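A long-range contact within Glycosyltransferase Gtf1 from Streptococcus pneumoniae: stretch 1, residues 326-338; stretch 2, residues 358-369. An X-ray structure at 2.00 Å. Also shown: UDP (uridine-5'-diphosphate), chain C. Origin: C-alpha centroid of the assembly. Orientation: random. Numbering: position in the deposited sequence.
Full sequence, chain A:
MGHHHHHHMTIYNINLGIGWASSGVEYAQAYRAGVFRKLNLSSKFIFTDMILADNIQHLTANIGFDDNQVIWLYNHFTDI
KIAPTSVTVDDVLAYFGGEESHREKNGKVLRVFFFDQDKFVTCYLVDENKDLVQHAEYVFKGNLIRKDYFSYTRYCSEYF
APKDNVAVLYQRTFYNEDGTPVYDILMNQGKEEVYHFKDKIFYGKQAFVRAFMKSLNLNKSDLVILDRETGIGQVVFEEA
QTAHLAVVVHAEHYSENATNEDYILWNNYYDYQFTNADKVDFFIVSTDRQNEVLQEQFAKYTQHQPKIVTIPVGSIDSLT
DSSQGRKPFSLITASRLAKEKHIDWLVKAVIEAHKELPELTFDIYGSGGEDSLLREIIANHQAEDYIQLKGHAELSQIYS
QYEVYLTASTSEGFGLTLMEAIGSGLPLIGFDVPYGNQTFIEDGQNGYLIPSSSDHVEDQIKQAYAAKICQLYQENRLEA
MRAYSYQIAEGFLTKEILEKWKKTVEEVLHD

Stretch 1 326-338: RKPFSLITASRLA
Stretch 2 (358-369) PELTFDIYGSGG

Two parallel beta strands, Ser-330 to Ala-334 and Thr-361 to Tyr-365, lie side by side in one sheet, their axes 20° apart, and the pairing outlasts the strands, passing UDP at Tyr-365, Gly-366 and Arg-336. Residue n of the first faces n+31 of the second. A type II turn, Lys-327 to Ser-330, leads in; Ser-330 N closes it on Lys-327 O at 3.2 Å, and Ser-330 OG (chi1 p) adds a second bond to the same Lys-327 O at 2.7 Å. The ladder then alternates: Thr-361 N to Phe-329 O (3.1 Å), Leu-331 N to Thr-361 O (2.7 Å), Asp-363 N to Leu-331 O (2.9 Å), Thr-333 N to Asp-363 O (3.1 Å), Tyr-365 N to Thr-333 O (3.0 Å) and Ser-335 N to Tyr-365 O (3.0 Å).

Leu-331 (m, t), Thr-333 (t), Phe-362 (t, chi2 31°) and Ile-364 (m, t) share one buried face, so apolar groups fill it, even Thr-333 offering its methyl: CG2 meets Phe-362 CZ at 3.6 Å. On the other, Ile-332 (t, t) sets CD1 3.8 Å from CE2 of Tyr-365 (m, chi2 -95°). Leu-337 (m, t) points toward stretch 2, its CD2 3.9 Å from Ile-364 CG2, while its N bonds Ser-367 O at 2.8 Å.

Gly-366 (phi/psi 127/176) must lack a CB, which would strike Ser-335 O. Arg-336 (m, t, m) suits the anionic diphosphate: NE reaches UDP O2B at 2.9 Å, NH2 reaches UDP O1B at 2.8 Å.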

# COMPACT_ATOMS: atom_id res chain seq x y z
N ARG A 326 12.99 -26.35 -2.11
CA ARG A 326 11.68 -26.03 -1.59
C ARG A 326 11.28 -27.11 -0.60
O ARG A 326 11.39 -28.31 -0.91
CB ARG A 326 10.67 -25.97 -2.73
CG ARG A 326 11.15 -25.18 -3.93
CD ARG A 326 10.23 -25.34 -5.12
NE ARG A 326 10.70 -24.55 -6.25
CZ ARG A 326 10.25 -23.33 -6.55
NH1 ARG A 326 9.29 -22.77 -5.82
NH2 ARG A 326 10.75 -22.68 -7.60
N LYS A 327 10.85 -26.70 0.58
CA LYS A 327 10.41 -27.65 1.59
C LYS A 327 9.27 -28.54 1.05
O LYS A 327 8.31 -28.04 0.47
CB LYS A 327 9.99 -26.91 2.86
CG LYS A 327 9.47 -27.82 3.96
CD LYS A 327 9.47 -27.11 5.30
CE LYS A 327 8.79 -27.97 6.35
NZ LYS A 327 8.84 -27.33 7.69
N PRO A 328 9.40 -29.88 1.21
CA PRO A 328 8.35 -30.76 0.70
C PRO A 328 7.01 -30.49 1.37
O PRO A 328 6.95 -30.30 2.58
CB PRO A 328 8.86 -32.17 1.05
CG PRO A 328 10.35 -32.01 1.15
CD PRO A 328 10.54 -30.65 1.76
N PHE A 329 5.94 -30.46 0.57
CA PHE A 329 4.57 -30.28 1.06
C PHE A 329 4.33 -28.89 1.68
O PHE A 329 3.37 -28.70 2.42
CB PHE A 329 4.19 -31.39 2.05
CG PHE A 329 4.36 -32.79 1.51
CD1 PHE A 329 3.42 -33.35 0.64
CD2 PHE A 329 5.45 -33.56 1.89
CE1 PHE A 329 3.57 -34.64 0.16
CE2 PHE A 329 5.61 -34.86 1.41
CZ PHE A 329 4.66 -35.40 0.55
N SER A 330 5.21 -27.93 1.40
CA SER A 330 5.05 -26.59 1.98
C SER A 330 4.12 -25.70 1.15
O SER A 330 4.28 -25.57 -0.06
CB SER A 330 6.41 -25.92 2.21
OG SER A 330 7.07 -25.69 0.98
N LEU A 331 3.15 -25.08 1.83
CA LEU A 331 2.18 -24.18 1.19
C LEU A 331 2.38 -22.74 1.68
O LEU A 331 2.82 -22.50 2.80
CB LEU A 331 0.74 -24.66 1.46
CG LEU A 331 0.43 -26.14 1.16
CD1 LEU A 331 -0.96 -26.53 1.65
CD2 LEU A 331 0.57 -26.46 -0.32
N ILE A 332 2.06 -21.78 0.82
CA ILE A 332 2.23 -20.36 1.16
C ILE A 332 1.03 -19.53 0.65
O ILE A 332 0.42 -19.87 -0.37
CB ILE A 332 3.61 -19.82 0.67
CG1 ILE A 332 3.80 -18.34 1.05
CG2 ILE A 332 3.80 -20.06 -0.82
CD1 ILE A 332 5.13 -17.76 0.59
N THR A 333 0.67 -18.49 1.41
CA THR A 333 -0.17 -17.40 0.91
C THR A 333 0.39 -16.08 1.43
O THR A 333 1.09 -16.06 2.46
CB THR A 333 -1.68 -17.56 1.24
OG1 THR A 333 -2.43 -16.71 0.37
CG2 THR A 333 -2.00 -17.20 2.67
N ALA A 334 0.13 -15.00 0.71
CA ALA A 334 0.71 -13.70 1.06
C ALA A 334 -0.28 -12.61 0.71
O ALA A 334 -0.59 -12.39 -0.47
CB ALA A 334 2.05 -13.48 0.35
N SER A 335 -0.83 -11.98 1.74
CA SER A 335 -1.84 -10.93 1.56
C SER A 335 -2.09 -10.18 2.85
O SER A 335 -1.75 -10.63 3.96
CB SER A 335 -3.17 -11.54 1.06
OG SER A 335 -3.86 -12.24 2.08
N ARG A 336 -2.70 -9.01 2.71
CA ARG A 336 -3.40 -8.41 3.83
C ARG A 336 -4.29 -9.48 4.47
O ARG A 336 -4.92 -10.28 3.76
CB ARG A 336 -4.27 -7.24 3.37
CG ARG A 336 -3.49 -6.06 2.78
CD ARG A 336 -4.44 -5.02 2.18
NE ARG A 336 -5.06 -5.51 0.95
CZ ARG A 336 -6.37 -5.71 0.79
NH1 ARG A 336 -7.22 -5.47 1.78
NH2 ARG A 336 -6.82 -6.17 -0.38
N LEU A 337 -4.34 -9.50 5.80
CA LEU A 337 -5.23 -10.41 6.51
C LEU A 337 -6.61 -9.78 6.63
O LEU A 337 -7.01 -9.27 7.68
CB LEU A 337 -4.65 -10.82 7.86
CG LEU A 337 -3.16 -11.18 7.89
CD1 LEU A 337 -2.75 -11.55 9.32
CD2 LEU A 337 -2.77 -12.29 6.90
N ALA A 338 -7.33 -9.81 5.52
CA ALA A 338 -8.53 -9.05 5.34
C ALA A 338 -9.59 -10.02 4.90
O ALA A 338 -9.28 -11.03 4.26
CB ALA A 338 -8.31 -7.97 4.26
N PRO A 358 0.08 -35.70 6.07
CA PRO A 358 0.45 -35.19 7.40
C PRO A 358 1.70 -34.31 7.38
O PRO A 358 2.02 -33.68 8.38
CB PRO A 358 0.72 -36.47 8.21
CG PRO A 358 1.06 -37.50 7.18
CD PRO A 358 0.20 -37.17 5.99
N GLU A 359 2.39 -34.27 6.24
CA GLU A 359 3.61 -33.49 6.10
C GLU A 359 3.33 -32.02 5.70
O GLU A 359 4.20 -31.16 5.82
CB GLU A 359 4.52 -34.16 5.07
CG GLU A 359 6.00 -34.14 5.41
CD GLU A 359 6.34 -34.90 6.69
OE1 GLU A 359 5.62 -35.86 7.04
OE2 GLU A 359 7.33 -34.52 7.35
N LEU A 360 2.11 -31.76 5.23
CA LEU A 360 1.69 -30.42 4.82
C LEU A 360 2.03 -29.32 5.82
O LEU A 360 1.75 -29.47 7.01
CB LEU A 360 0.18 -30.38 4.59
CG LEU A 360 -0.34 -30.74 3.21
CD1 LEU A 360 -1.83 -30.43 3.15
CD2 LEU A 360 0.43 -29.99 2.12
N THR A 361 2.62 -28.23 5.34
CA THR A 361 2.69 -26.99 6.12
C THR A 361 2.12 -25.81 5.32
O THR A 361 2.03 -25.88 4.10
CB THR A 361 4.10 -26.63 6.58
OG1 THR A 361 4.98 -26.69 5.44
CG2 THR A 361 4.58 -27.59 7.69
N PHE A 362 1.75 -24.74 6.02
CA PHE A 362 1.07 -23.59 5.43
C PHE A 362 1.53 -22.35 6.18
O PHE A 362 1.16 -22.16 7.32
CB PHE A 362 -0.46 -23.75 5.55
CG PHE A 362 -1.26 -22.61 4.94
CD1 PHE A 362 -0.79 -21.88 3.84
CD2 PHE A 362 -2.52 -22.30 5.44
CE1 PHE A 362 -1.55 -20.85 3.28
CE2 PHE A 362 -3.28 -21.28 4.88
CZ PHE A 362 -2.79 -20.55 3.80
N ASP A 363 2.35 -21.54 5.52
CA ASP A 363 2.81 -20.26 6.07
C ASP A 363 2.00 -19.11 5.49
O ASP A 363 1.78 -19.04 4.28
CB ASP A 363 4.31 -20.06 5.82
CG ASP A 363 5.18 -20.86 6.79
OD1 ASP A 363 4.66 -21.29 7.86
OD2 ASP A 363 6.37 -21.05 6.48
N ILE A 364 1.56 -18.22 6.38
CA ILE A 364 0.68 -17.10 6.02
C ILE A 364 1.41 -15.77 6.26
O ILE A 364 1.67 -15.40 7.40
CB ILE A 364 -0.66 -17.16 6.81
CG1 ILE A 364 -1.45 -18.43 6.47
CG2 ILE A 364 -1.52 -15.93 6.53
CD1 ILE A 364 -2.59 -18.74 7.44
N TYR A 365 1.73 -15.08 5.18
CA TYR A 365 2.43 -13.79 5.23
C TYR A 365 1.45 -12.63 5.10
O TYR A 365 0.48 -12.72 4.35
CB TYR A 365 3.48 -13.71 4.13
CG TYR A 365 4.64 -14.65 4.36
CD1 TYR A 365 5.81 -14.20 4.98
CD2 TYR A 365 4.56 -15.99 4.00
CE1 TYR A 365 6.86 -15.05 5.21
CE2 TYR A 365 5.62 -16.85 4.22
CZ TYR A 365 6.76 -16.38 4.84
OH TYR A 365 7.80 -17.25 5.06
N GLY A 366 1.70 -11.55 5.83
CA GLY A 366 0.85 -10.36 5.78
C GLY A 366 0.38 -9.93 7.15
O GLY A 366 0.66 -10.59 8.15
N SER A 367 -0.33 -8.80 7.20
CA SER A 367 -0.90 -8.28 8.45
C SER A 367 -2.33 -7.87 8.21
O SER A 367 -2.72 -7.62 7.08
CB SER A 367 -0.12 -7.07 8.96
OG SER A 367 1.23 -7.42 9.13
N GLY A 368 -3.10 -7.79 9.28
CA GLY A 368 -4.49 -7.35 9.16
C GLY A 368 -5.37 -7.91 10.26
O GLY A 368 -4.96 -8.83 11.00
N GLY A 369 -6.58 -7.35 10.37
CA GLY A 369 -7.48 -7.65 11.47
C GLY A 369 -7.97 -9.09 11.52
O GLY A 369 -8.51 -9.52 12.53
N1 UDP C . 3.33 -8.12 0.63
C2 UDP C . 4.56 -8.07 1.32
N3 UDP C . 4.73 -8.81 2.41
C4 UDP C . 3.77 -9.60 2.89
C5 UDP C . 2.53 -9.68 2.25
C6 UDP C . 2.34 -8.91 1.09
O2 UDP C . 5.51 -7.35 0.91
O4 UDP C . 4.01 -10.27 3.92
C1' UDP C . 3.19 -7.32 -0.59
C2' UDP C . 3.25 -8.26 -1.80
O2' UDP C . 4.59 -8.55 -2.25
C3' UDP C . 2.45 -7.55 -2.87
C4' UDP C . 1.49 -6.65 -2.08
O4' UDP C . 1.92 -6.69 -0.71
O3' UDP C . 3.30 -6.73 -3.69
C5' UDP C . 0.04 -7.13 -2.15
O5' UDP C . -0.46 -6.87 -3.45
PA UDP C . -1.68 -7.71 -4.06
O1A UDP C . -1.99 -7.19 -5.43
O2A UDP C . -1.32 -9.17 -3.90
O3A UDP C . -2.91 -7.59 -3.02
PB UDP C . -3.75 -6.31 -2.52
O1B UDP C . -5.18 -6.80 -2.50
O2B UDP C . -3.17 -5.98 -1.15
O3B UDP C . -3.55 -5.23 -3.57
O HOH W 1 5.77 -29.04 4.68
O HOH W 2 4.68 -23.83 4.38